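PDB 3S3T: nucleotide-binding protein, universal stress protein UspA family from Lactobacillus plantarum, which binds ATP and, as a member of the universal stress protein family, probably takes part in stress responses, its exact role being unknown. Local coordinates for residues L36-V41 with P84-E89; V12-A17 with T117-P122; R4-L9 with E108-V113. All coordinates share one frame; numbering follows the deposited sequence.

How the contacts relate
All three contacts belong to one parallel sheet and the loops at the ends of its strands. Contacts 1 and 3 pair neighbouring strands, and their centres lie 11 Å apart. They meet where strand 35-43 runs beside strand 7-11: Thr37 N lies 2.9 Å from Ile8 O, a probable hydrogen bond. Contact 2 sits 18 Å from contact 1 and 21 Å from contact 3, centre to centre, among the loops that hold ATP. Its Val12 N is 2.8 Å from Leu39 O of contact 1, also a probable hydrogen bond. Contact 1 reaches the adenine through Val41, and contact 2 lines the adenine and binds the ribose and phosphates. Contact 3 lies toward the other end of the strands.

Contact 1 of 3, residues L36-V41 with P84-E89; sequences LTALYV and PNLKTE. With ATP (adenosine-5'-triphosphate), chain I.
Backbone hydrogen bonds carry most of this contact. Lys87 N gives a nearly straight bond to Leu36 O (3.0 Å, 172°). Ala38 N then binds Lys87 O, Glu89 N binds Ala38 O, and Tyr40 N binds Glu89 O, each at 2.9 Å. Asn85 extends the pairing with its side chain: OD1 takes the N-H of Leu36 in its carbonyl plane at 3.2 Å. A water donates to both Asn85 OD1 and Leu36 O. Asn85 ND2 is hydrogen-bonded to Asn35 OD1.

The two strands are parallel. Strand 87-93 is the outermost strand of the sheet within this chain, in the alpha/beta fold of universal stress proteins.

Among the apolar contacts, Leu36 and Leu86 lie side by side and point the same way. CD1 of Leu86 touches CG of Leu36 at 3.7 Å, and helix 16-32 packs on both. Thr37, Leu39, Lys87 and Glu89 share the other face. There CD1 of Leu39 rests on CG of Glu89 (3.8 Å). Glu89 OE1 is hydrogen-bonded to the hydroxyl of Tyr102.

Beyond the pairing, Val41 reads the adenine edge with its backbone. Its N-H meets ATP N1 at 3.0 Å, and its O accepts from ATP N6 at 2.8 Å.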
# COMPACT_ATOMS: atom_id res chain seq x y z
N LEU A 36 -23.65 9.04 -15.57
CA LEU A 36 -22.31 9.47 -15.23
C LEU A 36 -22.36 10.61 -14.22
O LEU A 36 -23.16 11.52 -14.38
CB LEU A 36 -21.53 9.89 -16.49
CG LEU A 36 -20.06 10.29 -16.35
CD1 LEU A 36 -19.26 9.18 -15.69
CD2 LEU A 36 -19.47 10.67 -17.72
N THR A 37 -21.54 10.51 -13.16
CA THR A 37 -21.39 11.60 -12.19
C THR A 37 -19.90 11.96 -12.06
O THR A 37 -19.09 11.08 -11.80
CB THR A 37 -21.89 11.17 -10.81
OG1 THR A 37 -23.30 10.92 -10.89
CG2 THR A 37 -21.62 12.28 -9.73
N ALA A 38 -19.55 13.24 -12.29
CA ALA A 38 -18.21 13.79 -11.95
C ALA A 38 -18.25 14.45 -10.59
O ALA A 38 -19.18 15.23 -10.28
CB ALA A 38 -17.72 14.74 -13.00
N LEU A 39 -17.28 14.10 -9.74
CA LEU A 39 -17.24 14.57 -8.35
C LEU A 39 -15.90 15.23 -8.07
O LEU A 39 -14.88 14.57 -8.17
CB LEU A 39 -17.44 13.41 -7.38
CG LEU A 39 -17.16 13.64 -5.88
CD1 LEU A 39 -18.13 14.72 -5.22
CD2 LEU A 39 -17.27 12.34 -5.18
N TYR A 40 -15.90 16.52 -7.74
CA TYR A 40 -14.69 17.19 -7.22
C TYR A 40 -14.82 17.39 -5.72
O TYR A 40 -15.79 18.00 -5.25
CB TYR A 40 -14.52 18.55 -7.91
CG TYR A 40 -13.23 19.29 -7.57
CD1 TYR A 40 -13.05 19.92 -6.34
CD2 TYR A 40 -12.19 19.37 -8.51
CE1 TYR A 40 -11.85 20.56 -6.04
CE2 TYR A 40 -11.00 20.07 -8.23
CZ TYR A 40 -10.83 20.64 -7.02
OH TYR A 40 -9.66 21.29 -6.80
N VAL A 41 -13.84 16.92 -4.96
CA VAL A 41 -13.85 17.16 -3.52
C VAL A 41 -12.90 18.27 -3.11
O VAL A 41 -11.69 18.18 -3.33
CB VAL A 41 -13.54 15.88 -2.72
CG1 VAL A 41 -13.83 16.14 -1.19
CG2 VAL A 41 -14.42 14.73 -3.19
N PRO A 84 -25.50 9.38 -22.06
CA PRO A 84 -26.85 9.83 -21.72
C PRO A 84 -26.92 11.09 -20.89
O PRO A 84 -27.85 11.87 -21.07
CB PRO A 84 -27.44 8.67 -20.92
CG PRO A 84 -26.48 7.58 -20.97
CD PRO A 84 -25.27 7.97 -21.71
N ASN A 85 -25.98 11.31 -19.97
CA ASN A 85 -26.05 12.50 -19.12
C ASN A 85 -24.76 12.78 -18.34
O ASN A 85 -23.82 12.02 -18.40
CB ASN A 85 -27.21 12.34 -18.11
CG ASN A 85 -27.13 11.05 -17.34
OD1 ASN A 85 -26.13 10.77 -16.63
ND2 ASN A 85 -28.15 10.21 -17.51
N LEU A 86 -24.77 13.88 -17.60
CA LEU A 86 -23.71 14.15 -16.65
C LEU A 86 -24.33 14.92 -15.49
O LEU A 86 -24.98 15.96 -15.70
CB LEU A 86 -22.56 14.96 -17.26
CG LEU A 86 -21.40 15.24 -16.31
CD1 LEU A 86 -20.59 13.96 -16.08
CD2 LEU A 86 -20.53 16.41 -16.81
N LYS A 87 -24.18 14.33 -14.31
CA LYS A 87 -24.38 15.02 -13.06
C LYS A 87 -22.98 15.48 -12.59
O LYS A 87 -22.01 14.74 -12.72
CB LYS A 87 -25.01 14.08 -12.03
CG LYS A 87 -25.29 14.69 -10.65
CD LYS A 87 -25.56 13.62 -9.59
CE LYS A 87 -26.50 14.16 -8.50
NZ LYS A 87 -26.53 13.31 -7.29
N THR A 88 -22.88 16.70 -12.09
CA THR A 88 -21.65 17.22 -11.53
C THR A 88 -21.87 17.56 -10.06
O THR A 88 -22.95 18.07 -9.66
CB THR A 88 -21.18 18.45 -12.29
OG1 THR A 88 -22.16 19.51 -12.19
CG2 THR A 88 -20.91 18.08 -13.76
N GLU A 89 -20.87 17.29 -9.24
CA GLU A 89 -20.98 17.50 -7.83
C GLU A 89 -19.67 18.04 -7.28
O GLU A 89 -18.59 17.50 -7.60
CB GLU A 89 -21.26 16.16 -7.16
CG GLU A 89 -21.59 16.27 -5.68
CD GLU A 89 -23.04 16.03 -5.36
OE1 GLU A 89 -23.70 15.19 -6.04
OE2 GLU A 89 -23.51 16.64 -4.37
PG ATP I . -0.97 12.01 -3.40
O1G ATP I . -2.19 12.84 -3.06
O2G ATP I . 0.31 12.71 -3.08
O3G ATP I . -0.94 10.60 -2.83
PB ATP I . -1.55 12.61 -6.22
O1B ATP I . -0.57 12.66 -7.35
O2B ATP I . -2.19 13.88 -5.77
O3B ATP I . -0.84 11.85 -5.01
PA ATP I . -4.11 11.25 -6.09
O1A ATP I . -4.56 12.27 -5.09
O2A ATP I . -4.20 9.85 -5.63
O3A ATP I . -2.66 11.51 -6.66
O5' ATP I . -5.08 11.46 -7.40
C5' ATP I . -5.39 10.33 -8.22
C4' ATP I . -6.81 10.47 -8.78
O4' ATP I . -7.65 10.56 -7.64
C3' ATP I . -7.05 11.74 -9.57
O3' ATP I . -6.65 11.64 -10.92
C2' ATP I . -8.53 11.90 -9.33
O2' ATP I . -9.19 11.01 -10.22
C1' ATP I . -8.73 11.44 -7.89
N9 ATP I . -8.72 12.57 -6.96
C8 ATP I . -7.65 13.07 -6.27
N7 ATP I . -8.02 14.13 -5.52
C5 ATP I . -9.33 14.30 -5.73
C6 ATP I . -10.33 15.25 -5.26
N6 ATP I . -9.95 16.21 -4.40
N1 ATP I . -11.63 15.11 -5.71
C2 ATP I . -11.95 14.12 -6.56
N3 ATP I . -11.08 13.24 -7.07
C4 ATP I . -9.79 13.29 -6.68
O HOH W 1 -26.23 11.28 -14.14

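Contact 2 of 3, residues V12-A17 with T117-P122; sequences VDSSDA and TGTNSP. With ATP (adenosine-5'-triphosphate), chain I.
Two loops close around ATP here, one after strand 7-11 and one after strand 111-115, at the C-terminal ends of the strands. The 117-122 loop lies within the G-2x-G-9x-G-(S/T) motif of ATP-binding universal stress proteins; Gly115 and Gly118 are its first two glycines.

Val12 meets the adenine through its backbone, with its O 3.0 Å from ATP C2. Asp13 comes next and makes most of the polar contacts of this segment. Its CG sits between the backbone N and the carbonyl carbon (chi1 58°), and its CB lies close to the imidazole part of the adenine. OD2 points at the second loop. Asp13 OD2 touches Gly118 CA at 3.3 Å and accepts a weak, bent bond from Thr119 N (127°). A water also donates to OD2. OD1 turns back on its own loop and accepts two bonds. Ser15 N approaches from above the carboxylate plane and closes an Asx turn, while Ser15 OG donates to the syn lone pair of Asp13 OD1 at 2.5 Å. The two bonds should hold the carboxylate in place.

Ser14 puts its OG against CG2 of Thr119 at 3.5 Å. Ser15 is the N-cap of helix 16-32. Its OG also bonds to Ala18 N, and its CB and OG lie along the backbone of Gly118. Ala17 presses its CB on Thr117 O at 3.2 Å.

That same oxygen accepts from ATP O3'. Gly118 N and Ser121 N both donate to O1B, and Asn120 N donates to O2B, so backbone N-H groups grip the beta phosphate. His97 of the second subunit bonds to Ser121 OG. This hydroxyl also donates to the gamma phosphate, with only 2.5 Å between Ser121 OG and ATP O2G.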
# COMPACT_ATOMS: atom_id res chain seq x y z
N VAL A 12 -12.79 13.71 -9.85
CA VAL A 12 -11.70 14.48 -10.43
C VAL A 12 -11.11 15.52 -9.47
O VAL A 12 -11.84 16.17 -8.72
CB VAL A 12 -12.18 15.25 -11.69
CG1 VAL A 12 -12.47 14.29 -12.83
CG2 VAL A 12 -13.41 16.07 -11.35
N ASP A 13 -9.79 15.70 -9.53
CA ASP A 13 -9.15 16.91 -8.99
C ASP A 13 -8.88 17.81 -10.18
O ASP A 13 -9.55 17.66 -11.22
CB ASP A 13 -7.88 16.59 -8.17
CG ASP A 13 -6.84 15.86 -8.97
OD1 ASP A 13 -6.92 15.90 -10.20
OD2 ASP A 13 -5.95 15.27 -8.37
N SER A 14 -7.93 18.73 -10.05
CA SER A 14 -7.72 19.70 -11.08
C SER A 14 -6.58 19.29 -11.99
O SER A 14 -6.12 20.10 -12.79
CB SER A 14 -7.46 21.10 -10.47
OG SER A 14 -6.28 21.06 -9.67
N SER A 15 -6.12 18.05 -11.87
CA SER A 15 -4.96 17.60 -12.66
C SER A 15 -5.33 17.18 -14.07
O SER A 15 -6.48 16.80 -14.35
CB SER A 15 -4.28 16.45 -11.94
OG SER A 15 -5.15 15.33 -11.92
N ASP A 16 -4.34 17.19 -14.96
CA ASP A 16 -4.54 16.62 -16.30
C ASP A 16 -4.89 15.14 -16.21
O ASP A 16 -5.72 14.67 -16.98
CB ASP A 16 -3.30 16.76 -17.16
CG ASP A 16 -2.99 18.23 -17.52
OD1 ASP A 16 -3.83 19.13 -17.28
OD2 ASP A 16 -1.91 18.47 -18.03
N ALA A 17 -4.28 14.42 -15.26
CA ALA A 17 -4.46 12.98 -15.15
C ALA A 17 -5.92 12.68 -14.84
O ALA A 17 -6.47 11.74 -15.39
CB ALA A 17 -3.53 12.36 -14.07
N THR A 117 -2.60 9.20 -10.98
CA THR A 117 -1.95 10.22 -10.16
C THR A 117 -2.81 11.47 -10.27
O THR A 117 -3.83 11.48 -10.99
CB THR A 117 -0.53 10.50 -10.62
OG1 THR A 117 -0.54 10.90 -11.99
CG2 THR A 117 0.34 9.25 -10.49
N GLY A 118 -2.46 12.49 -9.49
CA GLY A 118 -3.24 13.72 -9.39
C GLY A 118 -2.34 14.94 -9.32
O GLY A 118 -1.32 14.97 -9.99
N THR A 119 -2.65 15.91 -8.48
CA THR A 119 -1.91 17.18 -8.49
C THR A 119 -0.57 17.10 -7.73
O THR A 119 0.33 17.88 -8.03
CB THR A 119 -2.71 18.36 -7.91
OG1 THR A 119 -2.97 18.13 -6.53
CG2 THR A 119 -4.03 18.57 -8.63
N ASN A 120 -0.41 16.19 -6.76
CA ASN A 120 0.80 16.25 -5.89
C ASN A 120 1.96 15.34 -6.24
O ASN A 120 3.10 15.74 -6.01
CB ASN A 120 0.46 16.00 -4.41
CG ASN A 120 -0.15 17.22 -3.70
OD1 ASN A 120 -0.42 18.25 -4.31
ND2 ASN A 120 -0.36 17.08 -2.40
N SER A 121 1.74 14.12 -6.74
CA SER A 121 2.84 13.12 -6.69
C SER A 121 3.28 12.40 -7.98
O SER A 121 3.95 11.35 -7.91
CB SER A 121 2.53 12.07 -5.60
OG SER A 121 2.47 12.64 -4.29
N PRO A 122 2.96 12.94 -9.15
CA PRO A 122 3.45 12.25 -10.35
C PRO A 122 4.96 12.04 -10.43
O PRO A 122 5.40 11.09 -11.07
CB PRO A 122 2.97 13.16 -11.50
CG PRO A 122 2.56 14.42 -10.89
CD PRO A 122 2.16 14.13 -9.50
PG ATP I . -0.97 12.01 -3.40
O1G ATP I . -2.19 12.84 -3.06
O2G ATP I . 0.31 12.71 -3.08
O3G ATP I . -0.94 10.60 -2.83
PB ATP I . -1.55 12.61 -6.22
O1B ATP I . -0.57 12.66 -7.35
O2B ATP I . -2.19 13.88 -5.77
O3B ATP I . -0.84 11.85 -5.01
PA ATP I . -4.11 11.25 -6.09
O1A ATP I . -4.56 12.27 -5.09
O2A ATP I . -4.20 9.85 -5.63
O3A ATP I . -2.66 11.51 -6.66
O5' ATP I . -5.08 11.46 -7.40
C5' ATP I . -5.39 10.33 -8.22
C4' ATP I . -6.81 10.47 -8.78
O4' ATP I . -7.65 10.56 -7.64
C3' ATP I . -7.05 11.74 -9.57
O3' ATP I . -6.65 11.64 -10.92
C2' ATP I . -8.53 11.90 -9.33
O2' ATP I . -9.19 11.01 -10.22
C1' ATP I . -8.73 11.44 -7.89
N9 ATP I . -8.72 12.57 -6.96
C8 ATP I . -7.65 13.07 -6.27
N7 ATP I . -8.02 14.13 -5.52
C5 ATP I . -9.33 14.30 -5.73
C6 ATP I . -10.33 15.25 -5.26
N6 ATP I . -9.95 16.21 -4.40
N1 ATP I . -11.63 15.11 -5.71
C2 ATP I . -11.95 14.12 -6.56
N3 ATP I . -11.08 13.24 -7.07
C4 ATP I . -9.79 13.29 -6.68
O HOH W 2 -4.87 15.55 -5.94

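Contact 3 of 3, residues R4-L9 with E108-V113; sequences RYTNIL and EIDLIV
Strands 7-9 and 111-113 run parallel, 4.7 Å apart at closest approach and at 30° to each other. Leu9 sits between two backbone bonds: its N-H goes to Leu111 O, and its O takes Val113 N at 2.7 Å. Before this, Asp110 N binds Asn7 O. The N-H of Leu111 is buried and has no partner in the model.

The side chain of Asp110 accepts the N-H groups of Thr6 and Asn7, just before and at the start of strand 7-11. Its CG stands between the backbone N and the carbonyl carbon (chi1 42°), which brings the carboxylate across to Thr6. Thr6 N is shared by both oxygens through their syn lone pairs, at 3.0 Å from Asp110 OD2 and 3.1 Å from Asp110 OD1. Thr6 OG1 donates to Asp110 OD2 from above the carboxylate plane (2.8 Å). Asn7 N donates to OD1, also from above the plane. A water links OD2 to Arg4 O. So many donors would probably keep the carboxylate charged.

The ring of Tyr5 takes Leu111 over one face. Leu111 CD2 stands 3.9 Å from the centroid of the Tyr5 ring, almost on the normal, in a CH-pi contact. Asp110 O lies at the ring edge. Tyr5 OH bonds to Asn141. Asn7 and Glu108 cross obliquely, CG to CG at 3.6 Å.

Ile8, Leu111 and Val113 pack on helix 16-32, with CG2 of Ile8 on CG2 of Val113. Leu9 and Ile112 face helix 95-105. Strand 7-11 is the middle strand of the five, between 35-43 and 111-115; strand 141-145 lies on the far side of 111-115.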
# COMPACT_ATOMS: atom_id res chain seq x y z
N ARG A 4 -23.75 -4.82 -17.93
CA ARG A 4 -23.39 -3.43 -18.26
C ARG A 4 -23.33 -2.59 -16.99
O ARG A 4 -23.98 -2.90 -15.99
CB ARG A 4 -24.44 -2.77 -19.19
CG ARG A 4 -25.85 -2.77 -18.60
CD ARG A 4 -26.87 -2.11 -19.53
NE ARG A 4 -26.76 -0.68 -19.52
CZ ARG A 4 -27.45 0.15 -18.73
NH1 ARG A 4 -28.32 -0.30 -17.86
NH2 ARG A 4 -27.23 1.47 -18.79
N TYR A 5 -22.53 -1.53 -17.04
CA TYR A 5 -22.56 -0.52 -15.99
C TYR A 5 -23.82 0.29 -16.11
O TYR A 5 -24.31 0.54 -17.22
CB TYR A 5 -21.35 0.40 -16.12
CG TYR A 5 -20.07 -0.35 -15.84
CD1 TYR A 5 -19.82 -0.88 -14.57
CD2 TYR A 5 -19.14 -0.61 -16.85
CE1 TYR A 5 -18.64 -1.58 -14.31
CE2 TYR A 5 -17.97 -1.33 -16.60
CZ TYR A 5 -17.73 -1.81 -15.31
OH TYR A 5 -16.59 -2.52 -15.04
N THR A 6 -24.36 0.70 -14.98
CA THR A 6 -25.54 1.53 -14.93
C THR A 6 -25.30 2.95 -14.37
O THR A 6 -26.05 3.87 -14.69
CB THR A 6 -26.61 0.89 -14.07
OG1 THR A 6 -26.15 0.85 -12.71
CG2 THR A 6 -26.95 -0.52 -14.55
N ASN A 7 -24.29 3.11 -13.50
CA ASN A 7 -24.09 4.34 -12.73
C ASN A 7 -22.62 4.51 -12.40
O ASN A 7 -22.14 3.89 -11.45
CB ASN A 7 -24.90 4.26 -11.42
CG ASN A 7 -26.38 4.31 -11.65
OD1 ASN A 7 -26.94 5.39 -11.81
ND2 ASN A 7 -27.03 3.15 -11.65
N ILE A 8 -21.92 5.34 -13.17
CA ILE A 8 -20.46 5.51 -13.07
C ILE A 8 -20.11 6.79 -12.31
O ILE A 8 -20.76 7.81 -12.48
CB ILE A 8 -19.83 5.58 -14.50
CG1 ILE A 8 -20.19 4.31 -15.30
CG2 ILE A 8 -18.27 5.75 -14.47
CD1 ILE A 8 -19.81 4.37 -16.80
N LEU A 9 -19.05 6.72 -11.50
CA LEU A 9 -18.54 7.83 -10.74
C LEU A 9 -17.13 8.10 -11.22
O LEU A 9 -16.32 7.16 -11.36
CB LEU A 9 -18.51 7.53 -9.24
CG LEU A 9 -18.03 8.67 -8.33
CD1 LEU A 9 -18.92 9.91 -8.36
CD2 LEU A 9 -17.97 8.15 -6.91
N GLU A 108 -26.08 2.28 -6.04
CA GLU A 108 -26.31 2.00 -7.46
C GLU A 108 -25.04 2.12 -8.29
O GLU A 108 -24.93 1.56 -9.40
CB GLU A 108 -27.46 2.85 -8.04
CG GLU A 108 -27.24 4.35 -8.20
CD GLU A 108 -27.49 5.16 -6.93
OE1 GLU A 108 -27.61 4.54 -5.85
OE2 GLU A 108 -27.52 6.41 -7.01
N ILE A 109 -24.07 2.89 -7.76
CA ILE A 109 -22.83 3.15 -8.45
C ILE A 109 -22.09 1.83 -8.60
O ILE A 109 -21.87 1.11 -7.60
CB ILE A 109 -22.00 4.24 -7.72
CG1 ILE A 109 -22.59 5.63 -8.02
CG2 ILE A 109 -20.54 4.21 -8.14
CD1 ILE A 109 -22.00 6.68 -7.13
N ASP A 110 -21.74 1.50 -9.85
CA ASP A 110 -21.07 0.21 -10.15
C ASP A 110 -19.75 0.29 -10.85
O ASP A 110 -19.16 -0.75 -11.18
CB ASP A 110 -22.01 -0.80 -10.89
CG ASP A 110 -22.87 -0.14 -11.99
OD1 ASP A 110 -22.51 0.93 -12.49
OD2 ASP A 110 -23.90 -0.73 -12.37
N LEU A 111 -19.22 1.51 -10.97
CA LEU A 111 -17.85 1.75 -11.39
C LEU A 111 -17.37 3.08 -10.87
O LEU A 111 -18.07 4.09 -10.96
CB LEU A 111 -17.75 1.82 -12.92
CG LEU A 111 -16.37 1.91 -13.56
CD1 LEU A 111 -15.46 0.71 -13.15
CD2 LEU A 111 -16.54 1.98 -15.12
N ILE A 112 -16.12 3.10 -10.40
CA ILE A 112 -15.45 4.37 -10.13
C ILE A 112 -14.27 4.44 -11.08
O ILE A 112 -13.52 3.45 -11.22
CB ILE A 112 -14.96 4.44 -8.67
CG1 ILE A 112 -16.11 4.27 -7.66
CG2 ILE A 112 -14.24 5.80 -8.44
CD1 ILE A 112 -15.65 4.29 -6.14
N VAL A 113 -14.13 5.58 -11.78
CA VAL A 113 -13.05 5.82 -12.72
C VAL A 113 -12.09 6.85 -12.09
O VAL A 113 -12.50 7.90 -11.67
CB VAL A 113 -13.60 6.31 -14.09
CG1 VAL A 113 -12.47 6.59 -15.06
CG2 VAL A 113 -14.62 5.27 -14.69
O HOH W 3 -24.12 -3.28 -13.27